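Local coordinates for protein coenzyme A transferase (Yersinia pestis, PDB 3QLI) that probably transfers coenzyme A from an acyl-CoA to carboxylic acids such as acetate, at residues H226-L231 and Y411-F416; P219-I224 and A381-A386. All coordinates share one frame; numbering follows the deposited sequence.

Interaction 1. Residues H226-L231 and Y411-F416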
loop_
_atom_site.group_PDB
_atom_site.type_symbol
_atom_site.label_atom_id
_atom_site.label_comp_id
_atom_site.label_asym_id
_atom_site.label_seq_id
_atom_site.Cartn_x
_atom_site.Cartn_y
_atom_site.Cartn_z
ATOM N N HIS A 226 -19.560 13.467 16.055
ATOM C CA HIS A 226 -20.785 12.667 16.120
ATOM C C HIS A 226 -20.991 11.748 14.920
ATOM O O HIS A 226 -21.465 10.624 15.074
ATOM C CB HIS A 226 -22.012 13.539 16.384
ATOM C CG HIS A 226 -22.084 14.017 17.798
ATOM N ND1 HIS A 226 -21.536 15.215 18.208
ATOM C CD2 HIS A 226 -22.571 13.426 18.916
ATOM C CE1 HIS A 226 -21.722 15.362 19.510
ATOM N NE2 HIS A 226 -22.346 14.287 19.963
ATOM N N ILE A 227 -20.619 12.205 13.730
ATOM C CA ILE A 227 -20.744 11.342 12.559
ATOM C C ILE A 227 -19.784 10.153 12.714
ATOM O O ILE A 227 -20.129 9.002 12.457
ATOM C CB ILE A 227 -20.417 12.107 11.278
ATOM C CG1 ILE A 227 -21.421 13.246 11.070
ATOM C CG2 ILE A 227 -20.396 11.162 10.072
ATOM C CD1 ILE A 227 -20.878 14.342 10.167
ATOM N N ILE A 228 -18.570 10.444 13.141
ATOM C CA ILE A 228 -17.583 9.387 13.365
ATOM C C ILE A 228 -18.073 8.428 14.434
ATOM O O ILE A 228 -18.062 7.210 14.243
ATOM C CB ILE A 228 -16.223 9.974 13.780
ATOM C CG1 ILE A 228 -15.620 10.746 12.607
ATOM C CG2 ILE A 228 -15.271 8.860 14.269
ATOM C CD1 ILE A 228 -14.299 11.408 12.915
ATOM N N ALA A 229 -18.529 8.971 15.561
ATOM C CA ALA A 229 -18.986 8.110 16.652
ATOM C C ALA A 229 -20.128 7.191 16.212
ATOM O O ALA A 229 -20.234 6.062 16.681
ATOM C CB ALA A 229 -19.391 8.939 17.877
ATOM N N ASP A 230 -20.986 7.672 15.321
ATOM C CA ASP A 230 -22.077 6.839 14.823
ATOM C C ASP A 230 -21.559 5.620 14.055
ATOM O O ASP A 230 -22.261 4.620 13.922
ATOM C CB ASP A 230 -23.016 7.642 13.923
ATOM C CG ASP A 230 -23.936 8.571 14.700
ATOM O OD1 ASP A 230 -23.990 8.475 15.947
ATOM O OD2 ASP A 230 -24.617 9.395 14.044
ATOM N N LEU A 231 -20.331 5.715 13.547
ATOM C CA LEU A 231 -19.723 4.638 12.767
ATOM C C LEU A 231 -18.905 3.677 13.634
ATOM O O LEU A 231 -18.315 2.726 13.123
ATOM C CB LEU A 231 -18.826 5.217 11.659
ATOM C CG LEU A 231 -19.523 6.033 10.570
ATOM C CD1 LEU A 231 -18.517 6.809 9.731
ATOM C CD2 LEU A 231 -20.369 5.127 9.691
ATOM N N TYR A 411 -13.902 5.315 3.979
ATOM C CA TYR A 411 -14.901 6.270 4.419
ATOM C C TYR A 411 -14.293 7.642 4.619
ATOM O O TYR A 411 -13.277 7.775 5.301
ATOM C CB TYR A 411 -15.456 5.848 5.783
ATOM C CG TYR A 411 -16.683 4.972 5.765
ATOM C CD1 TYR A 411 -17.952 5.521 5.650
ATOM C CD2 TYR A 411 -16.574 3.598 5.898
ATOM C CE1 TYR A 411 -19.077 4.720 5.646
ATOM C CE2 TYR A 411 -17.690 2.789 5.894
ATOM C CZ TYR A 411 -18.939 3.354 5.769
ATOM O OH TYR A 411 -20.050 2.546 5.765
ATOM N N ILE A 412 -14.911 8.670 4.050
ATOM C CA ILE A 412 -14.450 10.025 4.322
ATOM C C ILE A 412 -15.552 10.757 5.073
ATOM O O ILE A 412 -16.725 10.430 4.919
ATOM C CB ILE A 412 -14.106 10.789 3.046
ATOM C CG1 ILE A 412 -15.280 10.765 2.062
ATOM C CG2 ILE A 412 -12.818 10.206 2.422
ATOM C CD1 ILE A 412 -15.100 11.715 0.867
ATOM N N VAL A 413 -15.163 11.731 5.889
ATOM C CA VAL A 413 -16.115 12.465 6.724
ATOM C C VAL A 413 -15.745 13.934 6.784
ATOM O O VAL A 413 -14.574 14.272 6.945
ATOM C CB VAL A 413 -16.126 11.930 8.163
ATOM C CG1 VAL A 413 -16.917 12.885 9.097
ATOM C CG2 VAL A 413 -16.698 10.503 8.196
ATOM N N THR A 414 -16.748 14.804 6.634
ATOM C CA THR A 414 -16.602 16.225 6.941
ATOM C C THR A 414 -17.773 16.586 7.862
ATOM O O THR A 414 -18.554 15.715 8.242
ATOM C CB THR A 414 -16.659 17.133 5.673
ATOM O OG1 THR A 414 -17.998 17.153 5.157
ATOM C CG2 THR A 414 -15.685 16.661 4.567
ATOM N N GLU A 415 -17.905 17.859 8.214
ATOM C CA GLU A 415 -19.026 18.282 9.051
ATOM C C GLU A 415 -20.382 18.084 8.347
ATOM O O GLU A 415 -21.444 18.127 8.984
ATOM C CB GLU A 415 -18.842 19.729 9.538
ATOM C CG GLU A 415 -19.004 20.825 8.477
ATOM C CD GLU A 415 -17.701 21.198 7.778
ATOM O OE1 GLU A 415 -16.771 20.361 7.712
ATOM O OE2 GLU A 415 -17.598 22.344 7.292
ATOM N N PHE A 416 -20.352 17.819 7.045
ATOM C CA PHE A 416 -21.603 17.583 6.291
ATOM C C PHE A 416 -21.995 16.115 6.061
ATOM O O PHE A 416 -22.997 15.825 5.407
ATOM C CB PHE A 416 -21.579 18.355 4.971
ATOM C CG PHE A 416 -21.430 19.839 5.162
ATOM C CD1 PHE A 416 -22.445 20.578 5.754
ATOM C CD2 PHE A 416 -20.264 20.482 4.799
ATOM C CE1 PHE A 416 -22.309 21.950 5.949
ATOM C CE2 PHE A 416 -20.118 21.851 4.983
ATOM C CZ PHE A 416 -21.136 22.585 5.564
#
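I227 and I228 of helix 220-230, with L231 just past its C-terminal end, form a shallow apolar hollow into which V413 of strand 411-414 projects. This is the helix-on-sheet packing of an open alpha/beta domain: the helix lies on one face of the mixed sheet and runs roughly antiparallel to the strand, the axes 9.1 Å apart with 150° between their directions. V413 is the central bump. Its CB points at the helix, and its two methyls spread apart into the hollow between the three residues. V413 CG1 lies 4.0 Å from I227 CG2 and 4.3 Å from I228 CG1, so that it sits between neighbouring isoleucines, while V413 CG2 faces L231 CD1 at 4.4 Å. I227 and V413 pass flank to flank, pointing opposite ways. I228 and L231 continue across to strand 377-381, where they touch A381 and I379, and I227 also reaches A418 of strand 417-420. The helix thus rests on three adjacent strands.

Beyond the C-terminal end of the helix, L231 CD2 approaches Y411 CE1 obliquely at 4.3 Å, and the L231 carbonyl oxygen accepts a hydrogen bond from R377. T414 and E415 turn their side chains away from the helix, leaving backbone as its partner there. Where the strand ends, T414 OG1 accepts from F416 N at 3.1 Å in an ST turn and is also hydrogen-bonded to the carbonyl oxygen of L436, so the threonine hydroxyl is held on both counts at the bend. I227 keeps CD1 roughly anti to CA (chi2 158°), which carries this methyl out against the peptide oxygens of the bend: I227 CD1 is 4.0 Å from E415 O and only 3.3 Å from T414 O.

Interaction 2. Residues P219-I224 and A381-A386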
loop_
_atom_site.group_PDB
_atom_site.type_symbol
_atom_site.label_atom_id
_atom_site.label_comp_id
_atom_site.label_asym_id
_atom_site.label_seq_id
_atom_site.Cartn_x
_atom_site.Cartn_y
_atom_site.Cartn_z
ATOM N N PRO A 219 -15.444 24.655 15.594
ATOM C CA PRO A 219 -16.857 24.267 15.620
ATOM C C PRO A 219 -17.138 22.985 14.818
ATOM O O PRO A 219 -17.925 22.150 15.271
ATOM C CB PRO A 219 -17.562 25.478 14.992
ATOM C CG PRO A 219 -16.624 26.630 15.240
ATOM C CD PRO A 219 -15.246 26.040 15.126
ATOM N N GLU A 220 -16.519 22.837 13.650
ATOM C CA GLU A 220 -16.810 21.693 12.770
ATOM C C GLU A 220 -16.612 20.344 13.449
ATOM O O GLU A 220 -17.201 19.351 13.035
ATOM C CB GLU A 220 -15.977 21.740 11.492
ATOM C CG GLU A 220 -16.258 22.947 10.620
ATOM C CD GLU A 220 -15.326 24.114 10.919
ATOM O OE1 GLU A 220 -15.146 24.456 12.109
ATOM O OE2 GLU A 220 -14.771 24.687 9.955
ATOM N N TYR A 221 -15.781 20.310 14.484
ATOM C CA TYR A 221 -15.453 19.058 15.162
ATOM C C TYR A 221 -16.643 18.482 15.902
ATOM O O TYR A 221 -16.692 17.286 16.159
ATOM C CB TYR A 221 -14.299 19.248 16.156
ATOM C CG TYR A 221 -12.925 19.435 15.524
ATOM C CD1 TYR A 221 -12.730 19.259 14.161
ATOM C CD2 TYR A 221 -11.826 19.782 16.302
ATOM C CE1 TYR A 221 -11.472 19.436 13.581
ATOM C CE2 TYR A 221 -10.567 19.964 15.737
ATOM C CZ TYR A 221 -10.395 19.788 14.381
ATOM O OH TYR A 221 -9.144 19.964 13.827
ATOM N N THR A 222 -17.590 19.331 16.281
ATOM C CA THR A 222 -18.763 18.826 16.979
ATOM C C THR A 222 -19.523 17.880 16.066
ATOM O O THR A 222 -19.795 16.742 16.438
ATOM C CB THR A 222 -19.680 19.948 17.488
ATOM O OG1 THR A 222 -18.971 20.715 18.469
ATOM C CG2 THR A 222 -20.936 19.360 18.125
ATOM N N SER A 223 -19.852 18.344 14.865
ATOM C CA SER A 223 -20.594 17.503 13.928
ATOM C C SER A 223 -19.750 16.308 13.504
ATOM O O SER A 223 -20.232 15.186 13.424
ATOM C CB SER A 223 -20.982 18.290 12.681
ATOM O OG SER A 223 -21.375 17.394 11.651
ATOM N N ILE A 224 -18.484 16.566 13.201
ATOM C CA ILE A 224 -17.590 15.490 12.796
ATOM C C ILE A 224 -17.471 14.399 13.866
ATOM O O ILE A 224 -17.536 13.216 13.555
ATOM C CB ILE A 224 -16.219 16.035 12.398
ATOM C CG1 ILE A 224 -16.367 16.914 11.146
ATOM C CG2 ILE A 224 -15.224 14.861 12.179
ATOM C CD1 ILE A 224 -15.066 17.607 10.697
ATOM N N ALA A 381 -11.080 12.013 8.041
ATOM C CA ALA A 381 -11.983 13.131 8.297
ATOM C C ALA A 381 -11.268 14.458 8.148
ATOM O O ALA A 381 -10.078 14.570 8.460
ATOM C CB ALA A 381 -12.570 13.015 9.702
ATOM N N THR A 382 -11.996 15.473 7.689
ATOM C CA THR A 382 -11.471 16.837 7.692
ATOM C C THR A 382 -12.635 17.819 7.717
ATOM O O THR A 382 -13.699 17.525 7.170
ATOM C CB THR A 382 -10.632 17.138 6.430
ATOM O OG1 THR A 382 -10.232 18.519 6.428
ATOM C CG2 THR A 382 -11.445 16.865 5.171
ATOM N N PRO A 383 -12.440 18.984 8.361
ATOM C CA PRO A 383 -13.393 20.087 8.153
ATOM C C PRO A 383 -13.411 20.390 6.655
ATOM O O PRO A 383 -12.378 20.183 5.996
ATOM C CB PRO A 383 -12.749 21.271 8.887
ATOM C CG PRO A 383 -11.637 20.699 9.710
ATOM C CD PRO A 383 -11.249 19.383 9.133
ATOM N N SER A 384 -14.523 20.892 6.124
ATOM C CA SER A 384 -14.642 21.080 4.685
ATOM C C SER A 384 -13.890 22.301 4.171
ATOM O O SER A 384 -13.606 22.390 2.980
ATOM C CB SER A 384 -16.115 21.180 4.273
ATOM O OG SER A 384 -16.674 22.395 4.736
ATOM N N THR A 385 -13.573 23.243 5.058
ATOM C CA THR A 385 -12.899 24.468 4.637
ATOM C C THR A 385 -11.763 24.861 5.572
ATOM O O THR A 385 -11.582 24.273 6.639
ATOM C CB THR A 385 -13.872 25.664 4.555
ATOM O OG1 THR A 385 -14.284 26.044 5.875
ATOM C CG2 THR A 385 -15.090 25.296 3.733
ATOM N N ALA A 386 -10.999 25.861 5.145
ATOM C CA ALA A 386 -9.924 26.425 5.952
ATOM C C ALA A 386 -9.979 27.942 5.816
ATOM O O ALA A 386 -10.694 28.464 4.956
ATOM C CB ALA A 386 -8.577 25.900 5.482
HETATM O O HOH W 1 -15.233 23.797 7.437
#
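I224 and E220, one turn apart on helix 220-230, meet the chain where it leaves strand 377-381 and turns at P383. I224 CG2 packs on A381 CB at 4.1 Å, and its CD1 reaches the peptide between T382 and P383, lying 3.8 Å from both T382 O and P383 N. The proline ring is gripped by two residues: E220 crosses it at about a right angle, with OE2 4.1 Å from P383 CB, and the Y221 ring comes up obliquely, CE1 4.1 Å from P383 CG. E220 bends at chi2 (93°), bringing its carboxylate back beside the proline. There E220 OE2 accepts a hydrogen bond from a water at 2.7 Å, and the same water accepts one from T385 OG1 at 2.9 Å.

Further out, T382 OG1 donates to P383 O, bracing the turn from within. Helix 244-252 backs Y221 and I224; its A244, like R393 against which T382 packs, belongs to a coenzyme A site seen in this protein, though no coenzyme A is bound to this chain here. The contact therefore lies beside that site. Its chemistry is mixed: an apolar patch of isoleucine, tyrosine, alanine and proline gives way to a carboxylate that reaches T385 through one water, so the polar side of the contact is bridged rather than direct.

Helix 220-230 supplies the first segment of both contacts: 219-224 comes from its N-terminal part and 226-231 from its C-terminal part. From there the chain passes through roughly 150 residues before 381-386 closes the loop of interaction 2. Strand 411-414 follows and closes that of interaction 1, so the two loops cross rather than nest. Together they fasten one helix along its length to the neighbouring strands 377-381 and 411-414 and to the turns beyond them. The contacts meet at E415, whose OE2 probably bonds to S384 OG at 2.7 Å and whose backbone O probably bonds to S223 OG at 2.8 Å, joining both turns and the helix.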